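Long-range contacts in porin (Pseudomonas aeruginosa, PDB 3T24), which probably forms a beta-barrel channel in the bacterial outer membrane for the uptake of small carboxylate-containing molecules: residues I17-F22 / Q43-R48; I299-F304 / R375-R380; G327-T332 / D357-F362; K368-K373 / L392-T397. One frame throughout, in Å; residues are numbered along the deposited sequence.

Contact 1 (I17-F22 / Q43-R48)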
# COMPACT_ATOMS: atom_id res chain seq x y z
N ILE A 17 -16.78 -2.93 -14.59
CA ILE A 17 -17.00 -4.09 -13.77
C ILE A 17 -15.71 -4.87 -13.85
O ILE A 17 -15.18 -5.13 -14.93
CB ILE A 17 -18.22 -4.90 -14.25
CG1 ILE A 17 -18.34 -6.21 -13.47
CG2 ILE A 17 -18.15 -5.14 -15.77
CD1 ILE A 17 -18.35 -6.01 -11.96
N GLU A 18 -15.16 -5.18 -12.70
CA GLU A 18 -13.97 -5.99 -12.68
C GLU A 18 -14.29 -7.39 -12.16
O GLU A 18 -14.92 -7.54 -11.11
CB GLU A 18 -12.89 -5.33 -11.81
CG GLU A 18 -11.51 -5.94 -12.02
CD GLU A 18 -10.50 -5.45 -10.99
OE1 GLU A 18 -10.83 -4.53 -10.21
OE2 GLU A 18 -9.36 -6.00 -10.98
N LEU A 19 -13.88 -8.40 -12.93
CA LEU A 19 -13.78 -9.75 -12.43
C LEU A 19 -12.38 -10.01 -11.83
O LEU A 19 -11.34 -9.76 -12.47
CB LEU A 19 -14.07 -10.75 -13.53
CG LEU A 19 -15.44 -10.63 -14.21
CD1 LEU A 19 -15.57 -11.73 -15.26
CD2 LEU A 19 -16.57 -10.70 -13.18
N ARG A 20 -12.34 -10.54 -10.62
CA ARG A 20 -11.06 -10.69 -9.93
C ARG A 20 -10.97 -12.05 -9.25
O ARG A 20 -11.82 -12.40 -8.42
CB ARG A 20 -10.87 -9.55 -8.91
CG ARG A 20 -9.43 -9.23 -8.59
CD ARG A 20 -9.24 -7.78 -8.09
NE ARG A 20 -7.84 -7.39 -8.19
CZ ARG A 20 -6.96 -7.58 -7.22
NH1 ARG A 20 -7.36 -8.12 -6.09
NH2 ARG A 20 -5.70 -7.21 -7.37
N ASN A 21 -9.96 -12.82 -9.62
CA ASN A 21 -9.74 -14.12 -9.01
C ASN A 21 -8.45 -14.13 -8.18
O ASN A 21 -7.38 -13.75 -8.66
CB ASN A 21 -9.74 -15.23 -10.06
CG ASN A 21 -9.96 -16.60 -9.44
OD1 ASN A 21 -9.01 -17.35 -9.22
ND2 ASN A 21 -11.21 -16.92 -9.13
N PHE A 22 -8.57 -14.53 -6.93
CA PHE A 22 -7.45 -14.44 -6.00
C PHE A 22 -7.18 -15.81 -5.45
O PHE A 22 -8.06 -16.44 -4.85
CB PHE A 22 -7.76 -13.46 -4.84
CG PHE A 22 -6.65 -13.35 -3.82
CD1 PHE A 22 -5.41 -12.83 -4.16
CD2 PHE A 22 -6.84 -13.76 -2.50
CE1 PHE A 22 -4.41 -12.71 -3.22
CE2 PHE A 22 -5.83 -13.66 -1.55
CZ PHE A 22 -4.62 -13.15 -1.92
N GLN A 43 -13.40 -15.44 -5.45
CA GLN A 43 -13.78 -14.73 -6.67
C GLN A 43 -14.39 -13.38 -6.33
O GLN A 43 -15.27 -13.28 -5.46
CB GLN A 43 -14.75 -15.55 -7.53
CG GLN A 43 -15.30 -14.79 -8.77
CD GLN A 43 -14.21 -14.46 -9.78
OE1 GLN A 43 -13.36 -15.30 -10.08
NE2 GLN A 43 -14.22 -13.23 -10.29
N GLY A 44 -13.92 -12.34 -7.01
CA GLY A 44 -14.39 -11.00 -6.76
C GLY A 44 -15.14 -10.38 -7.94
O GLY A 44 -14.84 -10.68 -9.11
N PHE A 45 -16.10 -9.51 -7.62
CA PHE A 45 -16.87 -8.74 -8.59
C PHE A 45 -16.83 -7.30 -8.10
O PHE A 45 -17.36 -6.99 -7.03
CB PHE A 45 -18.33 -9.21 -8.62
CG PHE A 45 -18.50 -10.67 -8.92
CD1 PHE A 45 -18.63 -11.11 -10.22
CD2 PHE A 45 -18.51 -11.61 -7.89
CE1 PHE A 45 -18.77 -12.46 -10.51
CE2 PHE A 45 -18.65 -12.96 -8.17
CZ PHE A 45 -18.78 -13.39 -9.48
N LEU A 46 -16.19 -6.42 -8.87
CA LEU A 46 -16.04 -5.03 -8.47
C LEU A 46 -16.70 -4.04 -9.43
O LEU A 46 -16.23 -3.81 -10.56
CB LEU A 46 -14.56 -4.67 -8.31
CG LEU A 46 -13.77 -5.50 -7.29
CD1 LEU A 46 -13.47 -6.88 -7.86
CD2 LEU A 46 -12.47 -4.77 -6.89
N LEU A 47 -17.79 -3.45 -8.96
CA LEU A 47 -18.54 -2.49 -9.75
C LEU A 47 -18.15 -1.10 -9.34
O LEU A 47 -18.31 -0.72 -8.18
CB LEU A 47 -20.04 -2.69 -9.56
CG LEU A 47 -20.59 -3.79 -10.46
CD1 LEU A 47 -21.91 -4.33 -9.92
CD2 LEU A 47 -20.74 -3.25 -11.88
N ARG A 48 -17.61 -0.35 -10.30
CA ARG A 48 -17.18 1.02 -10.04
C ARG A 48 -17.91 2.04 -10.91
O ARG A 48 -18.16 1.81 -12.11
CB ARG A 48 -15.68 1.14 -10.25
CG ARG A 48 -14.85 0.34 -9.26
CD ARG A 48 -13.39 0.59 -9.52
NE ARG A 48 -12.52 0.08 -8.46
CZ ARG A 48 -11.92 -1.11 -8.51
NH1 ARG A 48 -12.10 -1.93 -9.55
NH2 ARG A 48 -11.13 -1.48 -7.50
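E18 pairs with L46 in the antiparallel hairpin of strands 14-30 and 33-50, the first hairpin of this OprD-family barrel. The two backbones exchange bonds, E18 N to L46 O at 2.8 Å and L46 N back to E18 O. The side chains lie alongside each other and point the same way. E18 is extended, with CG anti to the backbone N (chi1 -166°), and so its carboxylate reaches R48. NH1 of R48 donates to OE1 of E18 at 3.0 Å, in the guanidinium plane. The carboxylate is turned 32° from that plane. Its other oxygen, OE2 of E18, lies at the edge of the R20 guanidinium, 3.5 Å from NE. Two arginines on one carboxylate would help to keep it charged.

The second shell holds this network in place. S395 OG, on the adjoining strand 386-399, bonds to E18 OE2. R20 NH1 is held by the carbonyls of R131 and L132, in a loop whose L133 touches L46.

I17, L19, F45 and L47 are on the other face. I17 CD1 meets L47 CG at 3.5 Å, and L19 CD2 meets F45 CD1 at 3.6 Å. A detergent molecule touches L47, consistent with a lipid-facing surface.

Towards N21, R20 N and Q43 NE2 both donate to G44 O, from opposite faces of its carbonyl plane. W41 NE1 bonds to N21 OD1. N21 ND2 donates to Q43 OE1 at 2.9 Å, the two amide planes turned 29° apart.

Contact 2 (I299-F304 / R375-R380). With SO4 (sulfate ion), chain D.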
# COMPACT_ATOMS: atom_id res chain seq x y z
N ILE A 299 7.77 -5.58 1.74
CA ILE A 299 7.62 -6.43 0.55
C ILE A 299 6.52 -7.48 0.75
O ILE A 299 5.55 -7.23 1.46
CB ILE A 299 8.96 -7.06 0.11
CG1 ILE A 299 9.59 -7.90 1.25
CG2 ILE A 299 9.91 -5.96 -0.34
CD1 ILE A 299 10.86 -8.68 0.83
N GLN A 300 6.67 -8.65 0.14
CA GLN A 300 5.50 -9.53 0.08
C GLN A 300 5.10 -10.05 1.44
O GLN A 300 3.93 -10.02 1.80
CB GLN A 300 5.67 -10.69 -0.92
CG GLN A 300 4.40 -11.53 -1.07
CD GLN A 300 4.51 -12.57 -2.21
OE1 GLN A 300 5.24 -12.36 -3.19
NE2 GLN A 300 3.79 -13.68 -2.06
N ILE A 301 6.06 -10.54 2.22
CA ILE A 301 5.68 -11.14 3.50
C ILE A 301 6.01 -10.24 4.67
O ILE A 301 5.15 -9.99 5.51
CB ILE A 301 6.31 -12.51 3.71
CG1 ILE A 301 5.85 -13.49 2.62
CG2 ILE A 301 5.92 -13.02 5.07
CD1 ILE A 301 6.57 -14.88 2.70
N GLY A 302 7.25 -9.74 4.71
CA GLY A 302 7.72 -8.94 5.82
C GLY A 302 7.80 -7.44 5.56
O GLY A 302 8.03 -7.00 4.43
N ASP A 303 7.58 -6.65 6.59
CA ASP A 303 7.78 -5.21 6.47
C ASP A 303 9.12 -4.72 7.05
O ASP A 303 9.47 -3.55 6.94
CB ASP A 303 6.59 -4.44 7.04
CG ASP A 303 6.39 -4.69 8.50
OD1 ASP A 303 7.26 -5.31 9.16
OD2 ASP A 303 5.35 -4.23 9.01
N PHE A 304 9.86 -5.64 7.67
CA PHE A 304 11.17 -5.34 8.23
C PHE A 304 11.13 -4.12 9.10
O PHE A 304 12.06 -3.31 9.12
CB PHE A 304 12.20 -5.23 7.11
CG PHE A 304 12.38 -6.51 6.38
CD1 PHE A 304 13.36 -7.39 6.75
CD2 PHE A 304 11.50 -6.87 5.37
CE1 PHE A 304 13.50 -8.61 6.10
CE2 PHE A 304 11.62 -8.07 4.73
CZ PHE A 304 12.63 -8.95 5.09
N ARG A 375 2.92 -14.10 -7.67
CA ARG A 375 3.81 -13.54 -6.65
C ARG A 375 4.31 -14.64 -5.73
O ARG A 375 3.54 -15.28 -5.00
CB ARG A 375 3.11 -12.44 -5.85
CG ARG A 375 2.78 -11.19 -6.67
CD ARG A 375 1.98 -10.16 -5.87
NE ARG A 375 2.30 -8.81 -6.31
CZ ARG A 375 3.18 -8.02 -5.70
NH1 ARG A 375 3.81 -8.44 -4.62
NH2 ARG A 375 3.42 -6.79 -6.16
N ASN A 376 5.62 -14.87 -5.76
CA ASN A 376 6.23 -15.93 -4.98
C ASN A 376 7.17 -15.42 -3.88
O ASN A 376 8.03 -14.57 -4.14
CB ASN A 376 7.01 -16.86 -5.90
CG ASN A 376 7.89 -17.78 -5.13
OD1 ASN A 376 9.08 -17.51 -4.95
ND2 ASN A 376 7.32 -18.86 -4.62
N ALA A 377 7.03 -15.95 -2.68
CA ALA A 377 7.85 -15.44 -1.57
C ALA A 377 8.38 -16.51 -0.63
O ALA A 377 7.67 -17.48 -0.32
CB ALA A 377 7.08 -14.38 -0.78
N THR A 378 9.62 -16.32 -0.17
CA THR A 378 10.20 -17.13 0.90
C THR A 378 10.66 -16.21 2.02
O THR A 378 11.37 -15.24 1.77
CB THR A 378 11.42 -17.93 0.40
OG1 THR A 378 11.05 -18.65 -0.77
CG2 THR A 378 11.87 -18.92 1.43
N MET A 379 10.24 -16.52 3.24
CA MET A 379 10.64 -15.76 4.43
C MET A 379 11.34 -16.70 5.42
O MET A 379 10.79 -17.73 5.80
CB MET A 379 9.41 -15.12 5.09
CG MET A 379 9.60 -14.72 6.59
SD MET A 379 10.63 -13.27 6.74
CE MET A 379 9.69 -12.05 5.83
N ARG A 380 12.57 -16.37 5.81
CA ARG A 380 13.25 -17.16 6.84
C ARG A 380 13.74 -16.31 8.01
O ARG A 380 14.18 -15.17 7.83
CB ARG A 380 14.43 -17.96 6.26
CG ARG A 380 14.06 -19.01 5.18
CD ARG A 380 13.39 -20.27 5.74
NE ARG A 380 13.05 -21.23 4.69
CZ ARG A 380 11.90 -21.22 3.99
NH1 ARG A 380 10.95 -20.31 4.26
NH2 ARG A 380 11.70 -22.14 3.04
S SO4 D . 13.71 -25.20 4.30
O1 SO4 D . 14.71 -25.94 5.06
O2 SO4 D . 13.19 -26.00 3.20
O3 SO4 D . 12.60 -24.90 5.19
O4 SO4 D . 14.37 -23.99 3.80
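I301 packs its CD1 methyl between A377 and M379, and this is the tight part of the contact. CD1 of I301 is 3.6 Å from A377 CB and 3.7 Å from M379 CB. The M379 chain leaves with CG anti to the backbone N (chi1 159°) and then bends twice. These bends bring CE of M379 up to the loop backbone, 3.5 Å from G302 N. On its other flank A377 CB is met by the amide carbon of Q300, CD, also at 3.5 Å. The F304 ring touches M379 CE more loosely, through CZ at 4.3 Å.

The polar end is looser. Q300 NE2 makes a weak bond of 3.4 Å to R375 O, and it has a second partner in E389 OE2. R375 touches Q300 OE1 through its CB. Its guanidinium runs on past the Q300 amide, the two planes 63° apart, and NH2 pairs with a sulfate ion, probably from the crystallisation liquor. R380 does not reach the loop. Its NE donates to O4 of another sulfate at 3.2 Å, and its NH1 is paired with D388.

Carboxylates of the wall hold the loop backbone: E353 accepts from I301 N and G302 N, and D355 from Q300 N. Segment 299-304 belongs to the long loop between strands 270-280 and 310-319. It lies against strand 371-381 on the inner side of the barrel. Such an inward-folded loop is a feature of OprD-family porins, where loops narrow the channel.

Contact 3 (G327-T332 / D357-F362)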
# COMPACT_ATOMS: atom_id res chain seq x y z
N GLY A 327 4.06 -6.66 -22.34
CA GLY A 327 3.03 -7.00 -21.38
C GLY A 327 3.47 -8.08 -20.40
O GLY A 327 2.73 -8.44 -19.49
N LEU A 328 4.68 -8.59 -20.62
CA LEU A 328 5.28 -9.56 -19.70
C LEU A 328 6.38 -8.87 -18.90
O LEU A 328 7.32 -8.32 -19.48
CB LEU A 328 5.88 -10.72 -20.48
CG LEU A 328 6.74 -11.70 -19.68
CD1 LEU A 328 5.90 -12.46 -18.64
CD2 LEU A 328 7.51 -12.67 -20.58
N THR A 329 6.26 -8.91 -17.58
CA THR A 329 7.26 -8.30 -16.72
C THR A 329 7.80 -9.28 -15.68
O THR A 329 7.08 -10.17 -15.21
CB THR A 329 6.72 -7.04 -15.99
OG1 THR A 329 5.54 -7.36 -15.24
CG2 THR A 329 6.40 -5.94 -16.99
N PHE A 330 9.06 -9.11 -15.32
CA PHE A 330 9.69 -9.92 -14.30
C PHE A 330 10.17 -9.00 -13.22
O PHE A 330 10.52 -7.85 -13.47
CB PHE A 330 10.88 -10.70 -14.87
CG PHE A 330 11.64 -11.49 -13.84
CD1 PHE A 330 11.17 -12.71 -13.40
CD2 PHE A 330 12.83 -11.01 -13.32
CE1 PHE A 330 11.87 -13.45 -12.45
CE2 PHE A 330 13.54 -11.73 -12.37
CZ PHE A 330 13.06 -12.95 -11.94
N MET A 331 10.18 -9.50 -11.99
CA MET A 331 10.75 -8.76 -10.89
C MET A 331 11.25 -9.76 -9.86
O MET A 331 10.62 -10.78 -9.63
CB MET A 331 9.73 -7.79 -10.27
CG MET A 331 10.30 -6.91 -9.15
SD MET A 331 10.59 -7.76 -7.57
CE MET A 331 8.92 -7.85 -6.93
N THR A 332 12.40 -9.47 -9.27
CA THR A 332 12.85 -10.24 -8.12
C THR A 332 13.55 -9.31 -7.14
O THR A 332 14.18 -8.34 -7.53
CB THR A 332 13.76 -11.42 -8.50
OG1 THR A 332 13.98 -12.24 -7.34
CG2 THR A 332 15.11 -10.94 -9.03
N ASP A 357 8.26 -12.04 -8.77
CA ASP A 357 6.99 -11.73 -9.42
C ASP A 357 7.04 -11.90 -10.92
O ASP A 357 7.96 -11.41 -11.57
CB ASP A 357 6.55 -10.30 -9.10
CG ASP A 357 6.18 -10.12 -7.64
OD1 ASP A 357 6.48 -11.03 -6.84
OD2 ASP A 357 5.60 -9.07 -7.29
N ILE A 358 6.06 -12.60 -11.46
CA ILE A 358 5.90 -12.69 -12.90
C ILE A 358 4.49 -12.25 -13.28
O ILE A 358 3.52 -12.76 -12.74
CB ILE A 358 6.18 -14.11 -13.42
CG1 ILE A 358 7.59 -14.54 -13.02
CG2 ILE A 358 6.03 -14.15 -14.93
CD1 ILE A 358 8.07 -15.86 -13.65
N ALA A 359 4.39 -11.29 -14.18
CA ALA A 359 3.10 -10.72 -14.55
C ALA A 359 2.94 -10.59 -16.07
O ALA A 359 3.85 -10.15 -16.77
CB ALA A 359 2.92 -9.36 -13.89
N TYR A 360 1.77 -10.98 -16.56
CA TYR A 360 1.46 -10.87 -17.97
C TYR A 360 0.10 -10.19 -18.20
O TYR A 360 -0.88 -10.47 -17.49
CB TYR A 360 1.48 -12.25 -18.65
CG TYR A 360 1.29 -12.18 -20.15
CD1 TYR A 360 2.29 -11.68 -20.97
CD2 TYR A 360 0.11 -12.60 -20.74
CE1 TYR A 360 2.14 -11.60 -22.34
CE2 TYR A 360 -0.06 -12.53 -22.12
CZ TYR A 360 0.96 -12.03 -22.91
OH TYR A 360 0.81 -11.95 -24.28
N VAL A 361 0.07 -9.29 -19.17
CA VAL A 361 -1.16 -8.65 -19.59
C VAL A 361 -1.36 -8.89 -21.07
O VAL A 361 -0.51 -8.54 -21.88
CB VAL A 361 -1.12 -7.14 -19.32
CG1 VAL A 361 -2.38 -6.47 -19.88
CG2 VAL A 361 -1.00 -6.88 -17.84
N PHE A 362 -2.48 -9.52 -21.43
CA PHE A 362 -2.75 -9.80 -22.84
C PHE A 362 -2.87 -8.52 -23.65
O PHE A 362 -3.61 -7.60 -23.27
CB PHE A 362 -3.99 -10.68 -23.01
CG PHE A 362 -3.75 -12.12 -22.65
CD1 PHE A 362 -3.65 -13.09 -23.65
CD2 PHE A 362 -3.62 -12.51 -21.33
CE1 PHE A 362 -3.44 -14.42 -23.33
CE2 PHE A 362 -3.41 -13.83 -20.99
CZ PHE A 362 -3.31 -14.79 -22.00
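M331 starts with CG anti to the backbone N (chi1 -176°), then bends at its next two torsions and brings CE against the D357 carboxylate. CE of M331 is 3.6 Å from D357 OD2, the two side chains lying alongside each other. T329 has OG1 between its backbone N and carbonyl carbon (chi1 57°), which sets it against A359. There OG1 of T329 is 3.6 Å from A359 CB.

L328, F330, I358 and Y360 are on the other face. I358 CG1 meets the F330 ring at its edge, 4.0 Å from CD1. L328 CB sits in the same way at the edge of the Y360 ring, 3.7 Å from CD1. L328 CD1 also lies near I358 CG2, so the apolar groups follow one another along the two strands. Beyond them Y360 CE2 stands over the centre of the F362 ring.

The backbones are joined as in an antiparallel hairpin. T329 and A359 bond both ways, as do M331 and D357. The T329 N to A359 O bond is 2.8 Å long and nearly straight at 168°. At the open end V361 N donates to G327 O, also at 2.8 Å.

Strands 328-341 and 348-361 form this part of the barrel wall. Strand 310-319 flanks the first, its R315 and D317 touching M331. Strand 371-381 flanks the second: V372 lies on Y360, K373 touches D357 and A359, and R375 makes a long, weak ion pair with D357.

Contact 4 (K368-K373 / L392-T397)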
# COMPACT_ATOMS: atom_id res chain seq x y z
N LYS A 368 -7.72 -9.73 -24.66
CA LYS A 368 -7.00 -8.48 -24.44
C LYS A 368 -7.30 -7.86 -23.08
O LYS A 368 -8.44 -7.86 -22.62
CB LYS A 368 -7.28 -7.48 -25.56
CG LYS A 368 -6.45 -6.20 -25.44
CD LYS A 368 -6.80 -5.20 -26.53
CE LYS A 368 -6.05 -3.90 -26.33
NZ LYS A 368 -4.58 -4.09 -26.38
N ASN A 369 -6.26 -7.34 -22.44
CA ASN A 369 -6.38 -6.68 -21.14
C ASN A 369 -6.56 -7.61 -19.95
O ASN A 369 -6.54 -7.17 -18.81
CB ASN A 369 -7.48 -5.63 -21.16
CG ASN A 369 -7.20 -4.53 -22.16
OD1 ASN A 369 -6.10 -4.43 -22.69
ND2 ASN A 369 -8.21 -3.70 -22.43
N LEU A 370 -6.75 -8.90 -20.22
CA LEU A 370 -6.77 -9.87 -19.13
C LEU A 370 -5.41 -9.82 -18.46
O LEU A 370 -4.38 -9.92 -19.13
CB LEU A 370 -7.04 -11.28 -19.65
CG LEU A 370 -6.94 -12.39 -18.60
CD1 LEU A 370 -8.06 -12.31 -17.58
CD2 LEU A 370 -6.94 -13.75 -19.27
N GLY A 371 -5.41 -9.63 -17.14
CA GLY A 371 -4.18 -9.61 -16.37
C GLY A 371 -4.00 -10.83 -15.48
O GLY A 371 -4.94 -11.28 -14.82
N VAL A 372 -2.78 -11.36 -15.45
CA VAL A 372 -2.46 -12.49 -14.58
C VAL A 372 -1.13 -12.23 -13.89
O VAL A 372 -0.14 -11.87 -14.54
CB VAL A 372 -2.41 -13.80 -15.38
CG1 VAL A 372 -1.49 -13.65 -16.57
CG2 VAL A 372 -1.97 -14.95 -14.51
N LYS A 373 -1.09 -12.40 -12.58
CA LYS A 373 0.14 -12.10 -11.84
C LYS A 373 0.43 -13.15 -10.79
O LYS A 373 -0.43 -13.48 -9.97
CB LYS A 373 0.07 -10.71 -11.20
CG LYS A 373 1.41 -10.23 -10.63
CD LYS A 373 1.40 -8.72 -10.33
CE LYS A 373 2.78 -8.22 -9.88
NZ LYS A 373 2.86 -6.74 -9.64
N LEU A 392 -1.61 -16.13 -6.76
CA LEU A 392 -2.01 -15.90 -8.14
C LEU A 392 -3.21 -14.95 -8.17
O LEU A 392 -4.23 -15.19 -7.52
CB LEU A 392 -2.37 -17.22 -8.82
CG LEU A 392 -2.43 -17.21 -10.36
CD1 LEU A 392 -0.99 -17.14 -10.89
CD2 LEU A 392 -3.14 -18.49 -10.86
N ILE A 393 -3.07 -13.84 -8.89
CA ILE A 393 -4.17 -12.90 -9.05
C ILE A 393 -4.56 -12.82 -10.54
O ILE A 393 -3.73 -12.50 -11.39
CB ILE A 393 -3.82 -11.49 -8.47
CG1 ILE A 393 -3.34 -11.58 -7.01
CG2 ILE A 393 -5.03 -10.58 -8.50
CD1 ILE A 393 -1.83 -11.53 -6.82
N VAL A 394 -5.81 -13.16 -10.85
CA VAL A 394 -6.31 -13.06 -12.23
C VAL A 394 -7.32 -11.93 -12.31
O VAL A 394 -8.28 -11.89 -11.54
CB VAL A 394 -7.00 -14.34 -12.72
CG1 VAL A 394 -7.63 -14.10 -14.09
CG2 VAL A 394 -6.01 -15.51 -12.78
N SER A 395 -7.09 -11.00 -13.23
CA SER A 395 -7.88 -9.78 -13.24
C SER A 395 -8.32 -9.31 -14.64
O SER A 395 -7.53 -9.23 -15.58
CB SER A 395 -7.13 -8.67 -12.51
OG SER A 395 -7.86 -7.45 -12.55
N TYR A 396 -9.60 -8.99 -14.76
CA TYR A 396 -10.12 -8.49 -16.03
C TYR A 396 -11.11 -7.38 -15.76
O TYR A 396 -12.11 -7.60 -15.07
CB TYR A 396 -10.80 -9.61 -16.82
CG TYR A 396 -11.26 -9.16 -18.19
CD1 TYR A 396 -10.35 -9.00 -19.23
CD2 TYR A 396 -12.61 -8.90 -18.45
CE1 TYR A 396 -10.75 -8.59 -20.48
CE2 TYR A 396 -13.02 -8.49 -19.72
CZ TYR A 396 -12.08 -8.34 -20.74
OH TYR A 396 -12.46 -7.93 -22.00
N THR A 397 -10.83 -6.20 -16.31
CA THR A 397 -11.70 -5.03 -16.14
C THR A 397 -12.46 -4.66 -17.42
O THR A 397 -11.86 -4.43 -18.47
CB THR A 397 -10.91 -3.81 -15.64
OG1 THR A 397 -10.33 -4.09 -14.35
CG2 THR A 397 -11.83 -2.60 -15.54
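G371 and S395 bond to each other in both directions, and each of the two bonds is 2.7 Å long: G371 N to S395 O, and S395 N to G371 O. The first comes in almost along the S395 carbonyl. K373 and I393 form the next hydrogen-bonded pair. K373 N donates to I393 O at 2.9 Å, and I393 N returns a straight bond to K373 O, at 171°. All four amide N-H groups and all four carbonyls of these pairs are thereby satisfied. G371 O also receives a CA-H contact from V394, at 3.4 Å from its CA.

V372 and V394 form the non-hydrogen-bonded pair between them, and their backbone partners lie on the outer strands. V372 bonds to Y360, and V394 to N21. S395 OG, anti to its backbone N (chi1 178°), bonds to E18 OE2. K368 NZ bonds to Q363 O.

Apolar groups meet on the face of V372 and V394. L370 CD1 lies 3.9 Å from V394 CG1 and touches Y396 CB as well. L370 and Y396 cross at about a right angle. The Y396 ring turns its edge to the incoming chain, with CE1 3.2 Å from K368 O.

Strands 371-381 and 386-399 are the last hairpin of the barrel. On one flank strand 348-361 adds Y360 against V372, and D357 and A359 against K373. On the other lies strand 14-30, where R20 and F22 touch I393, so the last strand closes the barrel against the first.

Contacts 1, 3 and 4 are antiparallel pairings in the barrel wall. Contact 2 instead sets a loop against the inside of that wall. In wall order come strands 328-341 and 348-361 (contact 3), 371-381 and 386-399 (contact 4), then 14-30 and 33-50 (contact 1). Contact 1 is earliest in the chain, yet its centre is about 10 Å from that of contact 4, because strands 14-30 and 386-399 close the barrel. The centres of contacts 3 and 4 are about 11 Å apart. Contact 2 shares strand 371-381 with contact 4, about 22 Å between centres, and contact 3 is nested within its chain span. R375 and D357 link contacts 2 and 3.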